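Local coordinates for aspartokinase (PDB 3L76), which probably catalyses the ATP-dependent phosphorylation of aspartate to 4-phospho-L-aspartate, an early step toward lysine and threonine, and binds both of these amino acids, at residues A[443-448]-A[497-502]; A[460-465]-A[507-512]. All coordinates share one frame; numbering follows the deposited sequence. Where two conformers were deposited one is given.

Contact 1: residues A[443-448]-A[497-502]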
loop_
_atom_site.group_PDB
_atom_site.type_symbol
_atom_site.label_atom_id
_atom_site.label_comp_id
_atom_site.label_asym_id
_atom_site.label_seq_id
_atom_site.Cartn_x
_atom_site.Cartn_y
_atom_site.Cartn_z
ATOM N N ASP A 443 23.878 14.290 26.387
ATOM C CA ASP A 443 22.751 15.103 25.944
ATOM C C ASP A 443 21.751 15.329 27.065
ATOM O O ASP A 443 20.628 15.783 26.830
ATOM C CB ASP A 443 22.031 14.426 24.777
ATOM C CG ASP A 443 22.790 14.543 23.476
ATOM O OD1 ASP A 443 23.952 14.089 23.414
ATOM O OD2 ASP A 443 22.219 15.086 22.508
ATOM N N GLN A 444 22.157 15.011 28.285
ATOM C CA GLN A 444 21.229 15.004 29.403
ATOM C C GLN A 444 21.451 16.155 30.362
ATOM O O GLN A 444 22.532 16.718 30.422
ATOM C CB GLN A 444 21.349 13.690 30.154
ATOM C CG GLN A 444 20.022 13.022 30.425
ATOM C CD GLN A 444 19.527 12.196 29.256
ATOM O OE1 GLN A 444 19.328 10.995 29.366
ATOM N NE2 GLN A 444 19.338 12.844 28.128
ATOM N N ALA A 445 20.415 16.496 31.112
ATOM C CA ALA A 445 20.530 17.477 32.184
ATOM C C ALA A 445 20.175 16.864 33.540
ATOM O O ALA A 445 19.218 16.103 33.668
ATOM C CB ALA A 445 19.632 18.675 31.899
ATOM N N GLN A 446 20.944 17.200 34.560
ATOM C CA GLN A 446 20.615 16.750 35.905
ATOM C C GLN A 446 19.632 17.707 36.554
ATOM O O GLN A 446 19.781 18.918 36.469
ATOM C CB GLN A 446 21.873 16.643 36.748
ATOM C CG GLN A 446 21.625 16.325 38.207
ATOM C CD GLN A 446 22.859 16.576 39.052
ATOM O OE1 GLN A 446 23.471 15.649 39.564
ATOM N NE2 GLN A 446 23.239 17.837 39.178
ATOM N N ILE A 447 18.603 17.161 37.175
ATOM C CA ILE A 447 17.673 17.974 37.933
ATOM C C ILE A 447 17.434 17.313 39.279
ATOM O O ILE A 447 17.031 16.157 39.349
ATOM C CB ILE A 447 16.322 18.150 37.217
ATOM C CG1 ILE A 447 16.526 18.718 35.818
ATOM C CG2 ILE A 447 15.402 19.061 38.033
ATOM C CD1 ILE A 447 15.237 18.958 35.088
ATOM N N ALA A 448 17.688 18.049 40.348
ATOM C CA ALA A 448 17.497 17.510 41.673
ATOM C C ALA A 448 16.428 18.276 42.391
ATOM O O ALA A 448 16.337 19.498 42.303
ATOM C CB ALA A 448 18.785 17.533 42.471
ATOM N N VAL A 497 16.959 14.221 32.490
ATOM C CA VAL A 497 16.128 14.333 31.303
ATOM C C VAL A 497 16.928 14.983 30.195
ATOM O O VAL A 497 17.983 15.568 30.442
ATOM C CB VAL A 497 14.855 15.160 31.549
ATOM C CG1 VAL A 497 13.920 14.432 32.513
ATOM C CG2 VAL A 497 15.204 16.555 32.042
ATOM N N ALA A 498 16.427 14.861 28.970
ATOM C CA ALA A 498 17.017 15.535 27.827
ATOM C C ALA A 498 17.042 17.038 28.096
ATOM O O ALA A 498 16.050 17.595 28.569
ATOM C CB ALA A 498 16.204 15.219 26.570
ATOM N N GLU A 499 18.167 17.688 27.801
ATOM C CA GLU A 499 18.295 19.140 27.979
ATOM C C GLU A 499 17.120 19.934 27.396
ATOM O O GLU A 499 16.746 20.975 27.923
ATOM C CB GLU A 499 19.609 19.641 27.383
ATOM C CG GLU A 499 20.838 19.015 27.994
ATOM C CD GLU A 499 22.119 19.746 27.624
ATOM O OE1 GLU A 499 22.046 20.745 26.878
ATOM O OE2 GLU A 499 23.202 19.320 28.086
ATOM N N GLY A 500 16.549 19.442 26.303
ATOM C CA GLY A 500 15.352 20.033 25.737
ATOM C C GLY A 500 14.177 20.095 26.690
ATOM O O GLY A 500 13.352 20.998 26.604
ATOM N N ASP A 501 14.102 19.137 27.606
ATOM C CA ASP A 501 12.989 19.055 28.544
ATOM C C ASP A 501 13.314 19.724 29.881
ATOM O O ASP A 501 12.444 19.881 30.736
ATOM C CB ASP A 501 12.589 17.597 28.764
ATOM C CG ASP A 501 11.959 16.978 27.542
ATOM O OD1 ASP A 501 11.182 17.675 26.863
ATOM O OD2 ASP A 501 12.234 15.794 27.265
ATOM N N SER A 502 14.576 20.105 30.048
ATOM C CA SER A 502 15.073 20.763 31.260
ATOM C C SER A 502 14.115 21.799 31.832
ATOM O O SER A 502 13.595 21.652 32.937
ATOM C CB SER A 502 16.396 21.461 30.951
ATOM O OG SER A 502 17.387 21.100 31.883
#
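The carbonyl oxygen of V497 takes the shortest bond of this contact: A445 N reaches V497 O at 2.7 Å, with the donor almost in line with the C=O bond (C=O...N 172°). The CA of Q444 adds a CA-H...O contact to the same oxygen. This is the strand pairing of an ACT domain, a βαββαβ fold of the ferredoxin-like kind, in which strand 437-453 runs antiparallel between strands 490-498 and 520-533. A445 and V497 form a hydrogen-bonded pair, and the return bond from V497 N to A445 O spans 3.2 Å within the carbonyl plane. At the next pair, Q444 with A498, the bonding is of the non-hydrogen-bonded kind and the side chains diverge. The pairing outlasts strand 490-498: E499, where the chain passes from that strand toward helix 499-512, donates its N-H to D443 O at 3.3 Å. The E499 side chain sets off with CG anti to its carbonyl carbon (chi1 -60°), which brings CG to 3.4 Å from D443 O.

Q444 goes to the other face from A445, and its CG lies 3.3 Å from V497 O; the chain then bends at chi2 (84°), CD also lies over the V497 carbonyl, and the side chain touches M496. An alanine here would probably leave the V497 carbonyl less well covered, with CB but not CG beside it, and open a gap next to M496. On the face holding A445 and V497, the first turn of the helix folds back so that S502 OG meets A445 CB, and I471 packs on V497, whose side chain is about 7 Å from a bound lysine. Further along, I447 slants across V497: its CD1 is 3.9 Å from V497 CG2 and 3.8 Å from S502 O.

Contact 2: residues A[460-465]-A[507-512]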
loop_
_atom_site.group_PDB
_atom_site.type_symbol
_atom_site.label_atom_id
_atom_site.label_comp_id
_atom_site.label_asym_id
_atom_site.label_seq_id
_atom_site.Cartn_x
_atom_site.Cartn_y
_atom_site.Cartn_z
ATOM N N ALA A 460 5.840 9.489 43.477
ATOM C CA ALA A 460 4.734 9.266 42.560
ATOM C C ALA A 460 4.225 10.584 42.005
ATOM O O ALA A 460 4.087 10.748 40.792
ATOM C CB ALA A 460 3.588 8.503 43.248
ATOM N N GLN A 461 3.954 11.529 42.894
ATOM C CA GLN A 461 3.344 12.782 42.462
ATOM C C GLN A 461 4.281 13.666 41.629
ATOM O O GLN A 461 3.835 14.363 40.723
ATOM C CB GLN A 461 2.680 13.523 43.637
ATOM C CG GLN A 461 3.390 14.756 44.154
ATOM C CD GLN A 461 2.683 15.334 45.367
ATOM O OE1 GLN A 461 1.890 14.649 46.017
ATOM N NE2 GLN A 461 2.964 16.593 45.676
ATOM N N LEU A 462 5.576 13.587 41.900
ATOM C CA LEU A 462 6.545 14.372 41.154
ATOM C C LEU A 462 6.744 13.796 39.765
ATOM O O LEU A 462 6.774 14.520 38.772
ATOM C CB LEU A 462 7.878 14.412 41.894
ATOM C CG LEU A 462 7.854 15.140 43.239
ATOM C CD1 LEU A 462 9.021 14.715 44.082
ATOM C CD2 LEU A 462 7.826 16.655 43.050
ATOM N N PHE A 463 6.875 12.481 39.693
ATOM C CA PHE A 463 7.128 11.844 38.414
ATOM C C PHE A 463 5.876 11.652 37.578
ATOM O O PHE A 463 5.970 11.624 36.350
ATOM C CB PHE A 463 7.951 10.569 38.573
ATOM C CG PHE A 463 9.342 10.845 38.973
ATOM C CD1 PHE A 463 10.256 11.274 38.041
ATOM C CD2 PHE A 463 9.728 10.751 40.292
ATOM C CE1 PHE A 463 11.546 11.577 38.413
ATOM C CE2 PHE A 463 11.010 11.064 40.661
ATOM C CZ PHE A 463 11.916 11.485 39.722
ATOM N N THR A 464 4.709 11.578 38.226
ATOM C CA THR A 464 3.452 11.542 37.476
ATOM C C THR A 464 3.264 12.850 36.722
ATOM O O THR A 464 2.843 12.855 35.567
ATOM C CB THR A 464 2.232 11.310 38.376
ATOM O OG1 THR A 464 2.262 9.981 38.883
ATOM C CG2 THR A 464 0.933 11.495 37.595
ATOM N N ALA A 465 3.592 13.950 37.391
ATOM C CA ALA A 465 3.492 15.283 36.815
ATOM C C ALA A 465 4.317 15.432 35.545
ATOM O O ALA A 465 3.825 15.926 34.534
ATOM C CB ALA A 465 3.897 16.325 37.840
ATOM N N ALA A 507 9.799 23.838 35.419
ATOM C CA ALA A 507 8.568 24.604 35.449
ATOM C C ALA A 507 7.381 23.808 35.968
ATOM O O ALA A 507 6.484 24.369 36.590
ATOM C CB ALA A 507 8.270 25.156 34.069
ATOM N N ILE A 508 7.359 22.508 35.686
ATOM C CA ILE A 508 6.282 21.639 36.156
ATOM C C ILE A 508 6.396 21.370 37.665
ATOM O O ILE A 508 5.412 21.385 38.393
ATOM C CB ILE A 508 6.281 20.307 35.395
ATOM C CG1 ILE A 508 6.052 20.555 33.906
ATOM C CG2 ILE A 508 5.235 19.337 35.970
ATOM C CD1 ILE A 508 6.423 19.390 33.022
ATOM N N LEU A 509 7.613 21.153 38.139
ATOM C CA LEU A 509 7.819 20.763 39.529
ATOM C C LEU A 509 7.776 21.913 40.550
ATOM O O LEU A 509 7.413 21.690 41.707
ATOM C CB LEU A 509 9.129 19.974 39.680
ATOM C CG LEU A 509 9.301 18.682 38.874
ATOM C CD1 LEU A 509 10.717 18.163 39.004
ATOM C CD2 LEU A 509 8.284 17.633 39.303
ATOM N N GLN A 510 8.127 23.131 40.135
ATOM C CA GLN A 510 8.218 24.252 41.071
ATOM C C GLN A 510 6.948 24.457 41.898
ATOM O O GLN A 510 7.010 24.592 43.119
ATOM C CB GLN A 510 8.604 25.548 40.351
ATOM C CG GLN A 510 9.025 26.639 41.299
ATOM C CD GLN A 510 10.348 26.334 41.995
ATOM O OE1 GLN A 510 11.349 26.057 41.335
ATOM N NE2 GLN A 510 10.359 26.401 43.328
ATOM N N PRO A 511 5.788 24.481 41.233
ATOM C CA PRO A 511 4.499 24.561 41.928
ATOM C C PRO A 511 4.311 23.478 43.000
ATOM O O PRO A 511 3.759 23.761 44.068
ATOM C CB PRO A 511 3.494 24.304 40.808
ATOM C CG PRO A 511 4.178 24.731 39.581
ATOM C CD PRO A 511 5.628 24.492 39.769
ATOM N N LEU A 512 4.748 22.254 42.706
ATOM C CA LEU A 512 4.439 21.107 43.550
ATOM C C LEU A 512 5.188 21.090 44.875
ATOM O O LEU A 512 4.773 20.408 45.804
ATOM C CB LEU A 512 4.663 19.782 42.802
ATOM C CG LEU A 512 3.612 19.404 41.759
ATOM C CD1 LEU A 512 3.662 20.371 40.597
ATOM C CD2 LEU A 512 3.835 17.985 41.271
#
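The methyl group of A465 faces two residues one turn apart on the other helix: its CB lies 3.8 Å from I508 CG2 and equally 3.8 Å from L512 CD2. The helix segments run roughly antiparallel, at 148°, with their axes 9.9 Å apart, and meet through aliphatic side chains. In I508 it is the short branch that makes the contact: CG2 stands anti to the backbone N and is thereby turned onto A465. L512 is bent at its second torsion (chi2 67°), which sets its two methyls so that CD2 reaches across, also coming to 3.7 Å from Q461 O. Deeper in, L462 and L509 share a first torsion, CG anti to the carbonyl carbon in each, yet the two side chains cross at about a right angle and touch methyl to methyl, L462 CD2 to L509 CD2 at 3.9 Å. The same L509 methyl rests 3.5 Å from L462 O. Both helices belong to the α-layer of a ferredoxin-like ACT domain. L509 reaches F495 of strand 490-498 and I521 of strand 520-533, W516 packs on Q461 and L462, and T464 touches A373 of helix 371-381.

How the contacts relate
Contact 1 and contact 2 lie in the same ACT domain, their centres 15 Å apart and their nearest atoms about 5 Å apart without touching. Along the chain the segments alternate: strand 437-453 leads into helix 458-468, and later strand 490-498 runs straight into helix 499-512. Contact 1 therefore joins the two strands that precede the helices, and contact 2 joins the helices themselves. Helix 499-512 serves both, with its first turn at the sheet in contact 1 and its last turns against helix 458-468 in contact 2. Sheet pairing and helix packing thus tie the two halves of a domain that lies close to bound lysine and threonine.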